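Side-chain contacts in inositol dehydrogenase (Lactobacillus casei, PDB 4MKX), which probably oxidises scyllo-inositol with an NAD cofactor, as an oxidoreductase of the Gfo/Idh/MocA family: residues Q312-V315 with N316-N320; T327-D330 with G331-G334; E70-D73 with D74-H78; S90-H93 with L94-E98. All coordinates share one frame; numbering follows the deposited sequence.

Contact 1: residues Q312-V315 with N316-N320; sequences QAFV and NSILN
Gln312 and Asn316, one turn apart on helix 304-319, bring their terminal amides together in a classic i to i+4 pairing, with the two amide planes only 28° apart. Gln312 NE2 donates to Asn316 OD1 over 3.1 Å, but it reaches the oxygen from above the carbonyl plane, and the bond is bent to 147° at the hydrogen. The approach depends on the fold of the glutamine chain: CG lies anti to the backbone N (chi1 -168°) and the chain then bends at chi2. Its other amide atom, OE1, accepts from the backbone N of Gln41.

A different face of the helix is apolar. Ile318 CD1 sits over one face of the Phe314 ring, displaced toward the rim, in a CH-pi contact 4.2 Å from the centroid, while Val315 and Leu319 run side by side with CG1 and CD1 4.2 Å apart. This face packs against the parallel sheet of the Rossmann fold, Val315, Ile318 and Leu319 touching Ile18 and Phe314 meeting the ring of Phe85 nearly at right angles. Ser317 holds OG between its backbone N and carbonyl carbon, which turns the hydroxyl onto its own helix, where OG donates to Phe314 O at 2.6 Å.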
loop_
_atom_site.group_PDB
_atom_site.type_symbol
_atom_site.label_atom_id
_atom_site.label_comp_id
_atom_site.label_asym_id
_atom_site.label_seq_id
_atom_site.Cartn_x
_atom_site.Cartn_y
_atom_site.Cartn_z
ATOM N N GLN A 312 8.053 20.307 24.137
ATOM C CA GLN A 312 9.116 21.249 23.795
ATOM C C GLN A 312 8.534 22.596 23.401
ATOM O O GLN A 312 9.093 23.647 23.739
ATOM C CB GLN A 312 9.999 20.700 22.670
ATOM C CG GLN A 312 11.297 21.491 22.470
ATOM C CD GLN A 312 12.245 21.378 23.661
ATOM O OE1 GLN A 312 12.837 20.323 23.894
ATOM N NE2 GLN A 312 12.394 22.467 24.418
ATOM N N ALA A 313 7.404 22.575 22.702
ATOM C CA ALA A 313 6.763 23.818 22.302
ATOM C C ALA A 313 6.315 24.631 23.519
ATOM O O ALA A 313 6.396 25.858 23.516
ATOM C CB ALA A 313 5.580 23.537 21.378
ATOM N N PHE A 314 5.840 23.948 24.557
ATOM C CA PHE A 314 5.410 24.637 25.770
ATOM C C PHE A 314 6.595 25.322 26.444
ATOM O O PHE A 314 6.527 26.505 26.793
ATOM C CB PHE A 314 4.715 23.659 26.715
ATOM C CG PHE A 314 4.370 24.248 28.054
ATOM C CD1 PHE A 314 3.343 25.180 28.185
ATOM C CD2 PHE A 314 5.058 23.843 29.183
ATOM C CE1 PHE A 314 3.026 25.718 29.431
ATOM C CE2 PHE A 314 4.748 24.374 30.430
ATOM C CZ PHE A 314 3.721 25.304 30.552
ATOM N N VAL A 315 7.689 24.584 26.593
ATOM C CA VAL A 315 8.904 25.126 27.199
ATOM C C VAL A 315 9.456 26.311 26.404
ATOM O O VAL A 315 9.802 27.346 26.985
ATOM C CB VAL A 315 9.975 24.033 27.386
ATOM C CG1 VAL A 315 11.313 24.648 27.789
ATOM C CG2 VAL A 315 9.524 23.028 28.431
ATOM N N ASN A 316 9.533 26.166 25.082
ATOM C CA ASN A 316 9.997 27.256 24.225
ATOM C C ASN A 316 9.077 28.476 24.240
ATOM O O ASN A 316 9.540 29.601 24.067
ATOM C CB ASN A 316 10.213 26.780 22.786
ATOM C CG ASN A 316 11.293 25.719 22.677
ATOM O OD1 ASN A 316 12.020 25.453 23.629
ATOM N ND2 ASN A 316 11.393 25.101 21.511
ATOM N N SER A 317 7.776 28.256 24.433
ATOM C CA SER A 317 6.816 29.363 24.458
ATOM C C SER A 317 7.086 30.304 25.627
ATOM O O SER A 317 6.885 31.515 25.525
ATOM C CB SER A 317 5.365 28.853 24.512
ATOM O OG SER A 317 5.012 28.390 25.806
ATOM N N ILE A 318 7.533 29.733 26.737
ATOM C CA ILE A 318 7.867 30.503 27.930
ATOM C C ILE A 318 9.194 31.224 27.741
ATOM O O ILE A 318 9.312 32.411 28.045
ATOM C CB ILE A 318 7.976 29.592 29.153
ATOM C CG1 ILE A 318 6.617 28.956 29.467
ATOM C CG2 ILE A 318 8.497 30.380 30.363
ATOM C CD1 ILE A 318 6.696 27.822 30.468
ATOM N N LEU A 319 10.191 30.500 27.241
ATOM C CA LEU A 319 11.515 31.073 27.006
ATOM C C LEU A 319 11.479 32.219 25.998
ATOM O O LEU A 319 12.122 33.251 26.202
ATOM C CB LEU A 319 12.490 30.001 26.521
ATOM C CG LEU A 319 12.963 28.983 27.553
ATOM C CD1 LEU A 319 13.791 27.895 26.885
ATOM C CD2 LEU A 319 13.765 29.676 28.643
ATOM N N ASN A 320 10.729 32.034 24.915
ATOM C CA ASN A 320 10.656 33.022 23.841
ATOM C C ASN A 320 9.452 33.955 23.923
ATOM O O ASN A 320 9.247 34.783 23.033
ATOM C CB ASN A 320 10.661 32.327 22.481
ATOM C CG ASN A 320 11.917 31.522 22.245
ATOM O OD1 ASN A 320 12.921 31.706 22.931
ATOM N ND2 ASN A 320 11.870 30.625 21.266
#

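Contact 2: residues T327-D330 with G331-G334; sequences TAED and GLQG
Backbone N-H groups of Gly331, Leu332, Gln333 and Gly334 point back to the carbonyls of Thr327, Ala328, Glu329 and Asp330, the unbroken i to i+4 ladder of the first turns of helix 328-347. A capping box closes its N-terminus. Thr327, the N-cap residue, accepts at OG1 from Asp330 N (3.3 Å) and, weakly, from Glu329 N; in return Thr327 N donates to Asp330 OD2 at 3.0 Å, meeting that oxygen on its anti side but 30° out of the carboxylate plane. The other carboxylate oxygen, OD1, forms a salt bridge with Arg204, so the capping aspartate also ties the helix start to helix 197-207.

Glu329, within the capped turn, lies alongside Gln333 of the next and points the same way, although carboxylate and amide planes are turned 47° apart. Both chains bend at chi2, which brings their polar ends together. Glu329 OE1 is taken up by Gln124 of helix 117-128, a helix that Ala328 and Leu332 also touch; Leu332 CD2 comes within 3.9 Å of that same OE1. The second oxygen, OE2, receives Gln333 NE2 at 2.8 Å, the N-H almost straight at 175° and directed nearly along the C-O axis, with OE2 lying in the glutamine's amide plane.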
loop_
_atom_site.group_PDB
_atom_site.type_symbol
_atom_site.label_atom_id
_atom_site.label_comp_id
_atom_site.label_asym_id
_atom_site.label_seq_id
_atom_site.Cartn_x
_atom_site.Cartn_y
_atom_site.Cartn_z
ATOM N N THR A 327 -6.009 27.537 22.754
ATOM C CA THR A 327 -6.608 28.355 23.809
ATOM C C THR A 327 -7.620 27.626 24.672
ATOM O O THR A 327 -8.015 26.497 24.379
ATOM C CB THR A 327 -7.309 29.583 23.212
ATOM O OG1 THR A 327 -8.467 29.159 22.482
ATOM C CG2 THR A 327 -6.372 30.306 22.279
ATOM N N ALA A 328 -8.054 28.294 25.733
ATOM C CA ALA A 328 -9.099 27.774 26.593
ATOM C C ALA A 328 -10.371 27.595 25.778
ATOM O O ALA A 328 -11.185 26.732 26.089
ATOM C CB ALA A 328 -9.347 28.718 27.746
ATOM N N GLU A 329 -10.528 28.414 24.744
ATOM C CA GLU A 329 -11.707 28.346 23.884
ATOM C C GLU A 329 -11.705 27.070 23.056
ATOM O O GLU A 329 -12.757 26.487 22.811
ATOM C CB GLU A 329 -11.778 29.557 22.951
ATOM C CG GLU A 329 -13.012 29.571 22.026
ATOM C CD GLU A 329 -14.311 29.852 22.769
ATOM O OE1 GLU A 329 -14.253 30.370 23.901
ATOM O OE2 GLU A 329 -15.395 29.555 22.223
ATOM N N ASP A 330 -10.530 26.647 22.601
ATOM C CA ASP A 330 -10.440 25.367 21.906
ATOM C C ASP A 330 -10.854 24.267 22.867
ATOM O O ASP A 330 -11.503 23.293 22.484
ATOM C CB ASP A 330 -9.016 25.131 21.401
ATOM C CG ASP A 330 -8.629 26.088 20.299
ATOM O OD1 ASP A 330 -9.461 26.328 19.405
ATOM O OD2 ASP A 330 -7.493 26.608 20.317
ATOM N N GLY A 331 -10.490 24.429 24.134
ATOM C CA GLY A 331 -10.904 23.496 25.160
ATOM C C GLY A 331 -12.398 23.486 25.420
ATOM O O GLY A 331 -13.014 22.420 25.492
ATOM N N LEU A 332 -12.976 24.671 25.603
ATOM C CA LEU A 332 -14.418 24.789 25.814
ATOM C C LEU A 332 -15.220 24.151 24.689
ATOM O O LEU A 332 -16.139 23.368 24.950
ATOM C CB LEU A 332 -14.814 26.258 25.947
ATOM C CG LEU A 332 -16.323 26.536 25.971
ATOM C CD1 LEU A 332 -16.956 25.937 27.215
ATOM C CD2 LEU A 332 -16.572 28.024 25.888
ATOM N N GLN A 333 -14.890 24.500 23.450
ATOM C CA GLN A 333 -15.648 23.974 22.312
ATOM C C GLN A 333 -15.510 22.467 22.173
ATOM O O GLN A 333 -16.467 21.788 21.781
ATOM C CB GLN A 333 -15.252 24.657 21.010
ATOM C CG GLN A 333 -15.576 26.148 20.967
ATOM C CD GLN A 333 -17.060 26.448 21.112
ATOM O OE1 GLN A 333 -17.914 25.593 20.861
ATOM N NE2 GLN A 333 -17.370 27.669 21.525
ATOM N N GLY A 334 -14.332 21.941 22.487
ATOM C CA GLY A 334 -14.133 20.501 22.453
ATOM C C GLY A 334 -15.052 19.799 23.436
ATOM O O GLY A 334 -15.684 18.797 23.121
#

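Contact 3: residues E70-D73 with D74-H78; sequences EDFD and DMVQH
Asp71 and Asp74 meet in an N-terminal helix cap, at the point where the chain leaves edge strand 67-69 and enters the short helix 72-78. Asp71 is the N-cap residue: its OD2 accepts from Asp74 N at 2.8 Å, approached on the anti side and only 16° out of the carboxylate plane. The CG of Asp71 stands anti to its own backbone nitrogen (chi1 178°), a setting that swings the carboxylate toward the N-H groups of the first turn, and the negative group would probably be stabilised by the helix dipole. The backbone bond from Met75 N to Asp71 O starts the helix proper.

On the inner side, Val76 CG2 stands over one face of the Phe72 ring, 3.7 Å from its centroid and offset toward the rim, a close CH-pi contact. Met75 CE approaches the same ring obliquely, 3.8 Å from CE1, on a chain extended as far as SD and bent at chi3. These residues join helix 72-78 to the Rossmann fold: Met75 reaches Ala47 and Thr49 of strand 43-49, while Phe72 lies on Gln96 and Ser99 of helix 93-102. Ser99 also takes a hydrogen bond with Asp73 OD1.

The outer side is polar. A water accepts from Glu70 N at 2.8 Å and donates to Asp74 OD2 at 2.9 Å, linking the approach to the helix with its first turn. His78 ND1 is modelled improbably close to Asp74 OD1, with Asp74 CG at the imidazole edge and in its plane, so the strength of this His-carboxylate pair is doubtful.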
loop_
_atom_site.group_PDB
_atom_site.type_symbol
_atom_site.label_atom_id
_atom_site.label_comp_id
_atom_site.label_asym_id
_atom_site.label_seq_id
_atom_site.Cartn_x
_atom_site.Cartn_y
_atom_site.Cartn_z
ATOM N N GLU A 70 2.020 15.767 48.438
ATOM C CA GLU A 70 0.786 14.993 48.486
ATOM C C GLU A 70 -0.389 15.871 48.073
ATOM O O GLU A 70 -1.475 15.372 47.770
ATOM C CB GLU A 70 0.547 14.445 49.898
ATOM C CG GLU A 70 1.503 13.341 50.336
ATOM C CD GLU A 70 2.868 13.857 50.760
ATOM O OE1 GLU A 70 2.950 14.984 51.307
ATOM O OE2 GLU A 70 3.865 13.127 50.549
ATOM N N ASP A 71 -0.160 17.180 48.047
ATOM C CA ASP A 71 -1.216 18.148 47.775
ATOM C C ASP A 71 -0.797 19.125 46.685
ATOM O O ASP A 71 0.293 19.692 46.754
ATOM C CB ASP A 71 -1.560 18.925 49.054
ATOM C CG ASP A 71 -2.610 19.985 48.820
ATOM O OD1 ASP A 71 -3.802 19.625 48.789
ATOM O OD2 ASP A 71 -2.255 21.172 48.652
ATOM N N PHE A 72 -1.650 19.322 45.678
ATOM C CA PHE A 72 -1.308 20.197 44.556
ATOM C C PHE A 72 -1.058 21.645 44.956
ATOM O O PHE A 72 -0.114 22.280 44.475
ATOM C CB PHE A 72 -2.377 20.135 43.459
ATOM C CG PHE A 72 -2.065 20.992 42.261
ATOM C CD1 PHE A 72 -1.234 20.516 41.253
ATOM C CD2 PHE A 72 -2.600 22.265 42.135
ATOM C CE1 PHE A 72 -0.939 21.298 40.151
ATOM C CE2 PHE A 72 -2.307 23.054 41.040
ATOM C CZ PHE A 72 -1.483 22.566 40.034
ATOM N N ASP A 73 -1.900 22.185 45.833
ATOM C CA ASP A 73 -1.723 23.569 46.237
ATOM C C ASP A 73 -0.435 23.742 47.021
ATOM O O ASP A 73 0.196 24.786 46.944
ATOM C CB ASP A 73 -2.918 24.057 47.056
ATOM C CG ASP A 73 -4.200 24.024 46.263
ATOM O OD1 ASP A 73 -4.380 24.916 45.410
ATOM O OD2 ASP A 73 -5.010 23.096 46.473
ATOM N N ASP A 74 -0.050 22.706 47.759
ATOM C CA ASP A 74 1.196 22.733 48.512
ATOM C C ASP A 74 2.356 22.838 47.527
ATOM O O ASP A 74 3.273 23.625 47.723
ATOM C CB ASP A 74 1.329 21.476 49.367
ATOM C CG ASP A 74 2.516 21.533 50.310
ATOM O OD1 ASP A 74 3.075 22.636 50.501
ATOM O OD2 ASP A 74 2.887 20.474 50.861
ATOM N N MET A 75 2.286 22.078 46.435
ATOM C CA MET A 75 3.353 22.131 45.433
ATOM C C MET A 75 3.473 23.505 44.786
ATOM O O MET A 75 4.566 24.060 44.671
ATOM C CB MET A 75 3.152 21.082 44.336
ATOM C CG MET A 75 4.221 21.172 43.242
ATOM S SD MET A 75 4.095 19.896 41.966
ATOM C CE MET A 75 2.553 20.339 41.181
ATOM N N VAL A 76 2.351 24.051 44.345
ATOM C CA VAL A 76 2.382 25.313 43.617
ATOM C C VAL A 76 2.790 26.507 44.507
ATOM O O VAL A 76 3.373 27.495 44.036
ATOM C CB VAL A 76 1.044 25.533 42.906
ATOM C CG1 VAL A 76 1.102 26.750 42.048
ATOM C CG2 VAL A 76 0.746 24.324 42.023
ATOM N N GLN A 77 2.502 26.405 45.797
ATOM C CA GLN A 77 2.862 27.474 46.718
ATOM C C GLN A 77 4.328 27.418 47.124
ATOM O O GLN A 77 4.959 28.456 47.335
ATOM C CB GLN A 77 2.000 27.416 47.977
ATOM C CG GLN A 77 0.554 27.786 47.767
ATOM C CD GLN A 77 -0.258 27.628 49.034
ATOM O OE1 GLN A 77 0.086 28.185 50.077
ATOM N NE2 GLN A 77 -1.340 26.859 48.954
ATOM N N HIS A 78 4.872 26.213 47.249
ATOM C CA HIS A 78 6.179 26.058 47.887
ATOM C C HIS A 78 7.315 25.527 47.007
ATOM O O HIS A 78 8.475 25.842 47.258
ATOM C CB HIS A 78 6.048 25.195 49.144
ATOM C CG HIS A 78 5.017 25.693 50.110
ATOM N ND1 HIS A 78 3.959 24.916 50.534
ATOM C CD2 HIS A 78 4.889 26.882 50.748
ATOM C CE1 HIS A 78 3.215 25.610 51.378
ATOM N NE2 HIS A 78 3.760 26.805 51.528
HETATM O O HOH W 1 1.879 17.858 50.302
#

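Contact 4: residues S90-H93 with L94-E98; sequences SGFH and LQQIE
Phe92 is met by two glutamines that follow it by three and four residues. Gln95 runs alongside it in the same direction and brings NE2 to the ring edge, 3.6 Å from CD1 and in the ring plane, although its amide is turned 57° against the ring. To get there Gln95 places CG between its backbone N and carbonyl carbon (chi1 69°), from where the chain extends outward. Gln96 passes on another side, its amide NE2 3.8 Å from Phe92 CB.

The backbone supplies the frame: Gln96 N donates to Phe92 O at 3.1 Å, and Ile97 N to His93 O at 2.8 Å, the oxygen that Ile97 CG1 also approaches. Two waters continue the pattern at the helix start, one linking Ser90 O to Leu94 N and the other Gly91 O to Gln95 N.

Further out, Ser88 holds Gln96 and His93, its OG bonding to Gln96 OE1 and its backbone O to His93 NE2, while His93 ND1 is held by Pro112 O. The imidazole, so gripped at both nitrogens, also has Ser90 CA over the centre of one face. This is the loop-to-helix turn after strand 83-86, part of a beta-alpha-beta crossover of the Rossmann fold.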
loop_
_atom_site.group_PDB
_atom_site.type_symbol
_atom_site.label_atom_id
_atom_site.label_comp_id
_atom_site.label_asym_id
_atom_site.label_seq_id
_atom_site.Cartn_x
_atom_site.Cartn_y
_atom_site.Cartn_z
ATOM N N SER A 90 -9.720 14.287 34.830
ATOM C CA SER A 90 -10.329 15.464 34.213
ATOM C C SER A 90 -11.122 16.323 35.188
ATOM O O SER A 90 -11.250 17.531 34.989
ATOM C CB SER A 90 -11.267 15.016 33.097
ATOM O OG SER A 90 -12.133 14.013 33.588
ATOM N N GLY A 91 -11.652 15.701 36.234
ATOM C CA GLY A 91 -12.449 16.426 37.209
ATOM C C GLY A 91 -11.665 17.454 38.008
ATOM O O GLY A 91 -12.259 18.321 38.641
ATOM N N PHE A 92 -10.336 17.376 37.962
ATOM C CA PHE A 92 -9.474 18.252 38.765
ATOM C C PHE A 92 -8.801 19.342 37.945
ATOM O O PHE A 92 -8.179 20.245 38.506
ATOM C CB PHE A 92 -8.386 17.437 39.469
ATOM C CG PHE A 92 -8.917 16.426 40.437
ATOM C CD1 PHE A 92 -9.241 16.795 41.733
ATOM C CD2 PHE A 92 -9.090 15.107 40.054
ATOM C CE1 PHE A 92 -9.735 15.860 42.630
ATOM C CE2 PHE A 92 -9.582 14.170 40.944
ATOM C CZ PHE A 92 -9.903 14.549 42.235
ATOM N N HIS A 93 -8.900 19.250 36.622
ATOM C CA HIS A 93 -8.181 20.179 35.748
ATOM C C HIS A 93 -8.468 21.651 36.038
ATOM O O HIS A 93 -7.544 22.426 36.224
ATOM C CB HIS A 93 -8.423 19.871 34.271
ATOM C CG HIS A 93 -7.795 18.595 33.819
ATOM N ND1 HIS A 93 -7.828 18.169 32.505
ATOM C CD2 HIS A 93 -7.135 17.637 34.508
ATOM C CE1 HIS A 93 -7.208 17.008 32.408
ATOM N NE2 HIS A 93 -6.779 16.659 33.608
ATOM N N LEU A 94 -9.740 22.035 36.085
ATOM C CA LEU A 94 -10.089 23.441 36.264
ATOM C C LEU A 94 -9.565 24.036 37.566
ATOM O O LEU A 94 -8.998 25.125 37.556
ATOM C CB LEU A 94 -11.607 23.644 36.176
ATOM C CG LEU A 94 -12.209 23.251 34.825
ATOM C CD1 LEU A 94 -13.710 23.439 34.860
ATOM C CD2 LEU A 94 -11.616 24.102 33.732
ATOM N N GLN A 95 -9.728 23.323 38.676
ATOM C CA GLN A 95 -9.312 23.877 39.968
ATOM C C GLN A 95 -7.791 23.964 40.059
ATOM O O GLN A 95 -7.249 24.902 40.661
ATOM C CB GLN A 95 -9.905 23.089 41.143
ATOM C CG GLN A 95 -9.364 21.677 41.333
ATOM C CD GLN A 95 -9.763 21.080 42.676
ATOM O OE1 GLN A 95 -10.739 21.507 43.294
ATOM N NE2 GLN A 95 -9.003 20.091 43.135
ATOM N N GLN A 96 -7.101 23.015 39.427
ATOM C CA GLN A 96 -5.638 23.026 39.429
ATOM C C GLN A 96 -5.071 24.084 38.477
ATOM O O GLN A 96 -4.071 24.742 38.795
ATOM C CB GLN A 96 -5.080 21.624 39.163
ATOM C CG GLN A 96 -5.379 20.640 40.301
ATOM C CD GLN A 96 -5.018 19.211 39.980
ATOM O OE1 GLN A 96 -4.721 18.875 38.832
ATOM N NE2 GLN A 96 -5.049 18.351 40.992
ATOM N N ILE A 97 -5.710 24.256 37.323
ATOM C CA ILE A 97 -5.378 25.352 36.414
ATOM C C ILE A 97 -5.484 26.717 37.130
ATOM O O ILE A 97 -4.564 27.527 37.071
ATOM C CB ILE A 97 -6.283 25.346 35.167
ATOM C CG1 ILE A 97 -5.909 24.199 34.230
ATOM C CG2 ILE A 97 -6.147 26.641 34.396
ATOM C CD1 ILE A 97 -6.990 23.958 33.170
ATOM N N GLU A 98 -6.614 26.970 37.787
ATOM C CA GLU A 98 -6.819 28.238 38.485
ATOM C C GLU A 98 -5.784 28.481 39.575
ATOM O O GLU A 98 -5.221 29.572 39.677
ATOM C CB GLU A 98 -8.238 28.313 39.062
ATOM C CG GLU A 98 -9.311 28.485 37.991
ATOM C CD GLU A 98 -10.707 28.573 38.566
ATOM O OE1 GLU A 98 -10.841 28.808 39.786
ATOM O OE2 GLU A 98 -11.670 28.411 37.796
HETATM O O HOH W 2 -12.140 19.935 35.916
HETATM O O HOH W 3 -11.763 21.079 38.903
#

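Overall arrangement
All four contacts are local, within helices or at their starts, and contacts 3 and 4 fall within the NAD-binding Rossmann region. These two touch directly, Phe72 CE2 lying 3.3 Å from Gln96 O, so helices 72-78 and 93-102 pack through them; their centres are 14 Å apart. The side chain of Gln96 in contact 4 also lies near, without touching, Gly24, Gly26 and Gly29 of a Rossmann-type GxGxxG pattern, probably part of the dinucleotide site. Contact 2 is likewise about 14 Å from contact 4 between centres, and helix 117-128 touches both. Contact 1, its nearest atoms about 10 Å from contact 4, packs on central strands of the sheet that contact 3 borders.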